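Local coordinates for putative lipoprotein (Bacteroides ovatus, PDB 3OQQ) that is of unknown function but is probably an extracellular lipoprotein, and binds calcium ions in the crystal, at residues A[24-29]-A[61-66]; A[133-138]-A[362-367]; A[171-176]-A[307-312]. One frame throughout, in Å; residues are numbered along the deposited sequence.

Interaction 1 joins two antiparallel strands, 23-26 and 59-65, in the DUF4841 region. Interaction 3 and the 362-367 side of interaction 2 belong to the DUF4842 range. Interaction 3 is at the start of strand 173-184, and interaction 2 pairs a loop with the C-terminal part of helix 357-364. Interactions 1 and 2 lie on opposite sides of the chain's centre, their own centres about 46 Å apart. Interactions 1 and 3 are linked through neighbouring antiparallel strands, with nearest atoms about 15 Å apart. The centres of interactions 2 and 3 are about 41 Å apart. None of them touch. The W135 side chain in interaction 2 lies about 11 Å from a calcium ion.

Interaction 1 (A[24-29]-A[61-66]); sequences NVYSDK and YMKYNT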
loop_
_atom_site.group_PDB
_atom_site.type_symbol
_atom_site.label_atom_id
_atom_site.label_comp_id
_atom_site.label_asym_id
_atom_site.label_seq_id
_atom_site.Cartn_x
_atom_site.Cartn_y
_atom_site.Cartn_z
ATOM N N ASN A 24 -13.417 9.353 -13.723
ATOM C CA ASN A 24 -12.335 8.566 -13.153
ATOM C C ASN A 24 -11.025 9.055 -13.733
ATOM O O ASN A 24 -10.968 9.332 -14.922
ATOM C CB ASN A 24 -12.563 7.096 -13.428
ATOM C CG ASN A 24 -13.775 6.570 -12.713
ATOM O OD1 ASN A 24 -13.967 6.787 -11.519
ATOM N ND2 ASN A 24 -14.646 5.912 -13.439
ATOM N N VAL A 25 -9.998 9.231 -12.881
ATOM C CA VAL A 25 -8.676 9.714 -13.299
ATOM C C VAL A 25 -7.666 8.585 -13.090
ATOM O O VAL A 25 -7.637 7.985 -12.011
ATOM C CB VAL A 25 -8.275 11.015 -12.561
ATOM C CG1 VAL A 25 -6.911 11.526 -13.034
ATOM C CG2 VAL A 25 -9.358 12.092 -12.723
ATOM N N TYR A 26 -6.866 8.282 -14.130
ATOM C CA TYR A 26 -5.869 7.193 -14.140
ATOM C C TYR A 26 -4.468 7.717 -14.465
ATOM O O TYR A 26 -4.340 8.722 -15.172
ATOM C CB TYR A 26 -6.251 6.141 -15.222
ATOM C CG TYR A 26 -7.639 5.551 -15.066
ATOM C CD1 TYR A 26 -8.758 6.199 -15.586
ATOM C CD2 TYR A 26 -7.830 4.331 -14.429
ATOM C CE1 TYR A 26 -10.038 5.686 -15.402
ATOM C CE2 TYR A 26 -9.110 3.805 -14.237
ATOM C CZ TYR A 26 -10.208 4.479 -14.740
ATOM O OH TYR A 26 -11.465 3.942 -14.591
ATOM N N SER A 27 -3.420 7.032 -13.990
ATOM C CA SER A 27 -2.034 7.421 -14.313
ATOM C C SER A 27 -1.591 6.776 -15.652
ATOM O O SER A 27 -0.492 7.057 -16.130
ATOM C CB SER A 27 -1.093 7.007 -13.185
ATOM O OG SER A 27 -1.141 5.602 -13.000
ATOM N N ASP A 28 -2.444 5.909 -16.242
ATOM C CA ASP A 28 -2.182 5.178 -17.495
ATOM C C ASP A 28 -3.346 5.284 -18.473
ATOM O O ASP A 28 -4.491 5.285 -18.026
ATOM C CB ASP A 28 -1.973 3.663 -17.195
ATOM C CG ASP A 28 -0.771 3.282 -16.348
ATOM O OD1 ASP A 28 -0.657 3.784 -15.202
ATOM O OD2 ASP A 28 -0.006 2.396 -16.778
ATOM N N LYS A 29 -3.049 5.294 -19.806
ATOM C CA LYS A 29 -4.023 5.288 -20.915
ATOM C C LYS A 29 -5.021 4.149 -20.726
ATOM O O LYS A 29 -6.204 4.279 -21.052
ATOM C CB LYS A 29 -3.299 5.111 -22.270
ATOM C CG LYS A 29 -2.680 6.374 -22.840
ATOM C CD LYS A 29 -1.658 6.059 -23.926
ATOM C CE LYS A 29 -0.915 7.294 -24.366
ATOM N NZ LYS A 29 0.034 6.998 -25.472
ATOM N N TYR A 61 -5.127 10.665 -17.226
ATOM C CA TYR A 61 -6.212 10.370 -18.147
ATOM C C TYR A 61 -7.529 10.311 -17.429
ATOM O O TYR A 61 -7.718 9.518 -16.508
ATOM C CB TYR A 61 -5.930 9.042 -18.891
ATOM C CG TYR A 61 -4.594 9.075 -19.594
ATOM C CD1 TYR A 61 -3.424 8.703 -18.931
ATOM C CD2 TYR A 61 -4.481 9.551 -20.893
ATOM C CE1 TYR A 61 -2.179 8.797 -19.548
ATOM C CE2 TYR A 61 -3.238 9.664 -21.517
ATOM C CZ TYR A 61 -2.091 9.273 -20.842
ATOM O OH TYR A 61 -0.867 9.330 -21.455
HETATM N N MSE A 62 -8.438 11.181 -17.858
HETATM C CA MSE A 62 -9.779 11.262 -17.300
HETATM C C MSE A 62 -10.731 10.490 -18.203
HETATM O O MSE A 62 -10.889 10.847 -19.377
HETATM C CB MSE A 62 -10.205 12.740 -17.174
HETATM C CG MSE A 62 -11.574 12.937 -16.523
HETATM SE SE MSE A 62 -12.178 14.787 -16.602
HETATM C CE MSE A 62 -12.708 14.813 -18.394
ATOM N N LYS A 63 -11.324 9.408 -17.670
ATOM C CA LYS A 63 -12.328 8.647 -18.411
ATOM C C LYS A 63 -13.689 9.214 -18.033
ATOM O O LYS A 63 -13.953 9.466 -16.843
ATOM C CB LYS A 63 -12.238 7.135 -18.164
ATOM C CG LYS A 63 -10.934 6.549 -18.722
ATOM C CD LYS A 63 -11.084 5.241 -19.485
ATOM C CE LYS A 63 -9.712 4.753 -19.902
ATOM N NZ LYS A 63 -9.604 4.454 -21.353
ATOM N N TYR A 64 -14.530 9.472 -19.045
ATOM C CA TYR A 64 -15.838 10.043 -18.778
ATOM C C TYR A 64 -16.919 9.472 -19.707
ATOM O O TYR A 64 -16.625 9.028 -20.819
ATOM C CB TYR A 64 -15.778 11.583 -18.904
ATOM C CG TYR A 64 -15.578 12.111 -20.319
ATOM C CD1 TYR A 64 -14.300 12.339 -20.825
ATOM C CD2 TYR A 64 -16.667 12.480 -21.109
ATOM C CE1 TYR A 64 -14.112 12.877 -22.097
ATOM C CE2 TYR A 64 -16.490 13.021 -22.382
ATOM C CZ TYR A 64 -15.211 13.224 -22.867
ATOM O OH TYR A 64 -15.028 13.756 -24.115
ATOM N N ASN A 65 -18.177 9.541 -19.245
ATOM C CA ASN A 65 -19.361 9.117 -19.974
ATOM C C ASN A 65 -19.790 10.215 -20.895
ATOM O O ASN A 65 -19.909 11.372 -20.471
ATOM C CB ASN A 65 -20.498 8.766 -18.996
ATOM C CG ASN A 65 -20.129 7.645 -18.071
ATOM O OD1 ASN A 65 -19.611 6.627 -18.501
ATOM N ND2 ASN A 65 -20.334 7.816 -16.778
ATOM N N THR A 66 -20.019 9.865 -22.162
ATOM C CA THR A 66 -20.452 10.819 -23.159
ATOM C C THR A 66 -21.951 10.874 -23.212
ATOM O O THR A 66 -22.632 9.960 -22.742
ATOM C CB THR A 66 -19.893 10.481 -24.552
ATOM O OG1 THR A 66 -20.520 9.291 -25.042
ATOM C CG2 THR A 66 -18.346 10.411 -24.604
#
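Y61 and Y26 form a hydrogen-bonded pair of the antiparallel strands 59-65 and 23-26. Y61 N bonds to Y26 O at 2.9 Å, and Y26 N bonds to Y61 O at 2.8 Å. Y61 lies on the sheet face of N24, Y26 and K63. Its CG stands beside the backbone N (chi1 -55°), and from there the ring meets K29. K29 comes back over one face of this ring, its N 3.5 Å from Y61 CD1. In the K29 conformer given, one of two, CG makes a CH-pi contact 3.9 Å from the Y61 ring centroid, offset toward the rim. An alanine in place of Y61 would probably open a gap under K29 CG and cost E75 its weak bond to the phenol OH. M62, a selenomethionine, forms the non-hydrogen-bonded pair with V25 on the other face. Their side chains barely meet, V25 CG2 to M62 CG being 4.5 Å. K63 and N24 are again a hydrogen-bonded pair: K63 N to N24 O 2.8 Å, N24 N to K63 O 3.2 Å. N24 OD1 accepts from D40 N. K63 NZ is hydrogen-bonded to T73 OG1 and only weakly to K29 O. K63 crosses Y26 at about a right angle, with K63 CG 3.5 Å from Y26 CE1.

Interaction 2 (A[133-138]-A[362-367]); sequences DGWPIQ and ALVAGD
W135 and L363 reach toward each other tip to tip, with W135 CH2 3.7 Å from L363 CD2. The indole's CG is anti to the backbone N (chi1 177°), which sends the ring out so that its six-membered part meets L363 and V364. V364 meets the ring differently. Its CG1 comes in at the edge, near the ring plane, 3.6 Å from W135 CZ2. P136 follows a cis peptide bond, and its CB lies above one face of the W135 ring, offset toward the rim. L363 crosses P136 at about a right angle, with L363 CD2 3.7 Å from P136 CG. That one methyl therefore touches both the indole and the proline. D367 also touches P136, its OD2 3.7 Å from P136 CB. A water lies between P136 O and D367 OD2, but its distance to OD2 is very short and its exact place is doubtful. D367 OD1 bonds to T369 OG1. The contact is mainly apolar packing at the surface. D133 N is hydrogen-bonded to D149 OD2, and D149 is a calcium ligand. Y360 lies nearly parallel to the indole, and W384 meets it edge-to-face. The contact sets the loop between strands 122-131 and 150-161 against the C-terminal part of helix 357-364.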
loop_
_atom_site.group_PDB
_atom_site.type_symbol
_atom_site.label_atom_id
_atom_site.label_comp_id
_atom_site.label_asym_id
_atom_site.label_seq_id
_atom_site.Cartn_x
_atom_site.Cartn_y
_atom_site.Cartn_z
ATOM N N ASP A 133 14.860 -9.056 5.601
ATOM C CA ASP A 133 14.591 -9.433 6.987
ATOM C C ASP A 133 15.799 -9.399 7.918
ATOM O O ASP A 133 15.679 -9.806 9.069
ATOM C CB ASP A 133 13.994 -10.859 7.016
ATOM C CG ASP A 133 14.846 -11.958 6.383
ATOM O OD1 ASP A 133 16.086 -11.771 6.261
ATOM O OD2 ASP A 133 14.269 -12.974 5.948
ATOM N N GLY A 134 16.950 -8.989 7.418
ATOM C CA GLY A 134 18.203 -9.074 8.159
ATOM C C GLY A 134 18.615 -7.921 9.037
ATOM O O GLY A 134 19.599 -8.072 9.770
ATOM N N TRP A 135 17.903 -6.765 8.977
ATOM C CA TRP A 135 18.210 -5.583 9.797
ATOM C C TRP A 135 18.572 -6.002 11.241
ATOM O O TRP A 135 17.845 -6.811 11.809
ATOM C CB TRP A 135 17.011 -4.584 9.797
ATOM C CG TRP A 135 17.222 -3.392 10.679
ATOM C CD1 TRP A 135 17.977 -2.286 10.391
ATOM C CD2 TRP A 135 16.849 -3.276 12.063
ATOM N NE1 TRP A 135 18.031 -1.452 11.491
ATOM C CE2 TRP A 135 17.348 -2.039 12.529
ATOM C CE3 TRP A 135 16.062 -4.056 12.931
ATOM C CZ2 TRP A 135 17.130 -1.592 13.844
ATOM C CZ3 TRP A 135 15.856 -3.620 14.235
ATOM C CH2 TRP A 135 16.383 -2.402 14.679
ATOM N N PRO A 136 19.689 -5.532 11.860
ATOM C CA PRO A 136 20.624 -4.494 11.404
ATOM C C PRO A 136 21.778 -4.995 10.521
ATOM O O PRO A 136 22.700 -4.230 10.292
ATOM C CB PRO A 136 21.136 -3.916 12.732
ATOM C CG PRO A 136 21.171 -5.092 13.632
ATOM C CD PRO A 136 19.972 -5.914 13.261
ATOM N N ILE A 137 21.707 -6.233 9.986
ATOM C CA ILE A 137 22.740 -6.796 9.113
ATOM C C ILE A 137 22.333 -6.629 7.641
ATOM O O ILE A 137 21.161 -6.838 7.293
ATOM C CB ILE A 137 23.038 -8.283 9.460
ATOM C CG1 ILE A 137 23.516 -8.417 10.925
ATOM C CG2 ILE A 137 24.083 -8.904 8.467
ATOM C CD1 ILE A 137 23.479 -9.814 11.457
ATOM N N GLN A 138 23.305 -6.270 6.794
ATOM C CA GLN A 138 23.121 -6.070 5.352
ATOM C C GLN A 138 24.441 -6.140 4.613
ATOM O O GLN A 138 25.470 -5.755 5.167
ATOM C CB GLN A 138 22.492 -4.702 5.080
ATOM C CG GLN A 138 21.518 -4.697 3.897
ATOM C CD GLN A 138 20.735 -3.400 3.793
ATOM O OE1 GLN A 138 21.170 -2.341 4.244
ATOM N NE2 GLN A 138 19.610 -3.434 3.110
ATOM N N ALA A 362 17.713 0.834 21.841
ATOM C CA ALA A 362 18.694 0.009 22.553
ATOM C C ALA A 362 19.564 -0.803 21.581
ATOM O O ALA A 362 20.754 -0.949 21.811
ATOM C CB ALA A 362 17.988 -0.923 23.529
ATOM N N LEU A 363 18.960 -1.294 20.493
ATOM C CA LEU A 363 19.574 -2.099 19.444
ATOM C C LEU A 363 20.541 -1.294 18.586
ATOM O O LEU A 363 21.652 -1.768 18.307
ATOM C CB LEU A 363 18.462 -2.674 18.551
ATOM C CG LEU A 363 18.695 -4.040 17.949
ATOM C CD1 LEU A 363 17.411 -4.837 17.949
ATOM C CD2 LEU A 363 19.182 -3.932 16.529
ATOM N N VAL A 364 20.123 -0.098 18.142
ATOM C CA VAL A 364 20.942 0.714 17.245
ATOM C C VAL A 364 22.079 1.473 17.990
ATOM O O VAL A 364 23.031 1.925 17.341
ATOM C CB VAL A 364 20.071 1.704 16.405
ATOM C CG1 VAL A 364 19.006 0.975 15.584
ATOM C CG2 VAL A 364 19.430 2.773 17.273
ATOM N N ALA A 365 21.959 1.629 19.333
ATOM C CA ALA A 365 22.861 2.434 20.171
ATOM C C ALA A 365 24.353 2.143 19.930
ATOM O O ALA A 365 25.127 3.079 19.643
ATOM C CB ALA A 365 22.517 2.259 21.646
ATOM N N GLY A 366 24.748 0.873 20.004
ATOM C CA GLY A 366 26.159 0.536 19.810
ATOM C C GLY A 366 26.619 0.223 18.398
ATOM O O GLY A 366 27.793 -0.104 18.203
ATOM N N ASP A 367 25.735 0.387 17.393
ATOM C CA ASP A 367 26.031 0.002 16.012
ATOM C C ASP A 367 26.574 1.140 15.126
ATOM O O ASP A 367 25.830 1.993 14.636
ATOM C CB ASP A 367 24.771 -0.598 15.397
ATOM C CG ASP A 367 25.019 -1.540 14.240
ATOM O OD1 ASP A 367 26.021 -1.332 13.501
ATOM O OD2 ASP A 367 24.221 -2.488 14.073
HETATM O O HOH W 1 24.811 -4.383 12.492
#

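Interaction 3 (A[171-176]-A[307-312]); sequences GGKEEL and GKEGLT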
loop_
_atom_site.group_PDB
_atom_site.type_symbol
_atom_site.label_atom_id
_atom_site.label_comp_id
_atom_site.label_asym_id
_atom_site.label_seq_id
_atom_site.Cartn_x
_atom_site.Cartn_y
_atom_site.Cartn_z
ATOM N N GLY A 171 -20.009 17.611 6.478
ATOM C CA GLY A 171 -20.566 16.661 7.430
ATOM C C GLY A 171 -20.181 15.261 6.985
ATOM O O GLY A 171 -19.043 15.041 6.558
ATOM N N GLY A 172 -21.142 14.334 7.035
ATOM C CA GLY A 172 -20.954 12.945 6.631
ATOM C C GLY A 172 -19.773 12.278 7.314
ATOM O O GLY A 172 -19.520 12.513 8.504
ATOM N N LYS A 173 -19.029 11.457 6.562
ATOM C CA LYS A 173 -17.856 10.760 7.103
ATOM C C LYS A 173 -16.941 10.266 5.999
ATOM O O LYS A 173 -17.277 10.370 4.821
ATOM C CB LYS A 173 -18.261 9.585 8.021
ATOM C CG LYS A 173 -19.077 8.478 7.364
ATOM C CD LYS A 173 -19.912 7.768 8.408
ATOM C CE LYS A 173 -20.630 6.574 7.846
ATOM N NZ LYS A 173 -21.264 5.766 8.922
ATOM N N GLU A 174 -15.764 9.750 6.397
ATOM C CA GLU A 174 -14.764 9.143 5.523
ATOM C C GLU A 174 -14.682 7.692 5.870
ATOM O O GLU A 174 -14.957 7.291 7.008
ATOM C CB GLU A 174 -13.374 9.785 5.687
ATOM C CG GLU A 174 -13.252 11.241 5.320
ATOM C CD GLU A 174 -14.024 12.198 6.203
ATOM O OE1 GLU A 174 -13.809 12.191 7.437
ATOM O OE2 GLU A 174 -14.869 12.941 5.657
ATOM N N GLU A 175 -14.289 6.909 4.894
ATOM C CA GLU A 175 -14.048 5.488 5.022
ATOM C C GLU A 175 -12.716 5.205 4.435
ATOM O O GLU A 175 -12.291 5.886 3.509
ATOM C CB GLU A 175 -15.115 4.680 4.300
ATOM C CG GLU A 175 -16.248 4.245 5.193
ATOM C CD GLU A 175 -17.157 3.247 4.513
ATOM O OE1 GLU A 175 -16.640 2.366 3.782
ATOM O OE2 GLU A 175 -18.387 3.340 4.730
ATOM N N LEU A 176 -12.061 4.211 4.973
ATOM C CA LEU A 176 -10.777 3.728 4.514
ATOM C C LEU A 176 -10.921 2.246 4.299
ATOM O O LEU A 176 -11.424 1.551 5.183
ATOM C CB LEU A 176 -9.685 4.039 5.559
ATOM C CG LEU A 176 -8.259 3.713 5.166
ATOM C CD1 LEU A 176 -7.369 4.800 5.577
ATOM C CD2 LEU A 176 -7.782 2.396 5.784
ATOM N N GLY A 307 -14.975 6.354 9.633
ATOM C CA GLY A 307 -14.728 7.579 10.378
ATOM C C GLY A 307 -15.892 8.016 11.245
ATOM O O GLY A 307 -17.050 7.747 10.916
ATOM N N LYS A 308 -15.582 8.693 12.371
ATOM C CA LYS A 308 -16.557 9.239 13.314
ATOM C C LYS A 308 -17.447 10.243 12.601
ATOM O O LYS A 308 -16.971 11.067 11.809
ATOM C CB LYS A 308 -15.861 9.942 14.501
ATOM C CG LYS A 308 -15.368 9.032 15.600
ATOM C CD LYS A 308 -16.289 9.039 16.806
ATOM C CE LYS A 308 -15.617 8.473 18.036
ATOM N NZ LYS A 308 -15.294 7.024 17.900
ATOM N N GLU A 309 -18.736 10.143 12.845
ATOM C CA GLU A 309 -19.720 11.054 12.271
ATOM C C GLU A 309 -19.967 12.160 13.295
ATOM O O GLU A 309 -19.724 11.952 14.486
ATOM C CB GLU A 309 -20.997 10.259 11.968
ATOM C CG GLU A 309 -21.754 10.670 10.725
ATOM C CD GLU A 309 -22.983 9.804 10.529
ATOM O OE1 GLU A 309 -22.846 8.692 9.968
ATOM O OE2 GLU A 309 -24.071 10.204 11.001
ATOM N N GLY A 310 -20.416 13.322 12.833
ATOM C CA GLY A 310 -20.750 14.451 13.701
ATOM C C GLY A 310 -19.619 15.196 14.392
ATOM O O GLY A 310 -19.877 15.963 15.325
ATOM N N LEU A 311 -18.361 14.998 13.944
ATOM C CA LEU A 311 -17.210 15.747 14.456
ATOM C C LEU A 311 -17.292 17.144 13.826
ATOM O O LEU A 311 -17.790 17.259 12.691
ATOM C CB LEU A 311 -15.890 15.016 14.121
ATOM C CG LEU A 311 -14.817 14.995 15.226
ATOM C CD1 LEU A 311 -15.278 14.202 16.467
ATOM C CD2 LEU A 311 -13.524 14.409 14.716
ATOM N N THR A 312 -16.914 18.213 14.554
ATOM C CA THR A 312 -17.110 19.547 13.962
ATOM C C THR A 312 -15.920 20.532 14.149
ATOM O O THR A 312 -15.024 20.306 14.968
ATOM C CB THR A 312 -18.443 20.152 14.475
ATOM O OG1 THR A 312 -18.814 21.263 13.657
ATOM C CG2 THR A 312 -18.421 20.520 15.963
HETATM O O HOH W 2 -14.994 10.707 9.304
#
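K173, G307 and E309 bury the most surface here, in similar amounts. G307 N gives a hydrogen bond of 2.8 Å to E174 O, nearly along the C=O axis. A side chain at G307 would point at the strand, and a CB there would clash with E174 O. K173 lies alongside G307 O, with K173 CB 3.6 Å from it. K173 CG sits between the backbone N and the carbonyl carbon (chi1 61°), which keeps it within 4.2 Å of G307 O. Further out the extended chain crosses E309 obliquely. K173 NZ forms a salt bridge with E309 OE1, but at 3.5 Å the bond is weak. OE1 lies as near to the methylene carbon, 3.4 Å from K173 CD. E309 CG also packs 3.6 Å from G172 O. A water is held between the two segments: it accepts from E174 N and donates to E174 OE1 and K308 O. E174 OE2 is in a salt bridge with R316 and hydrogen-bonded to H162 NE2; K308 O also accepts a hydrogen bond from Q319 NE2. The arrangement is the end of an antiparallel strand pair, where the two chains diverge. Strand 298-307 ends beside the start of strand 173-184, and the chain then leaves toward helix 314-328.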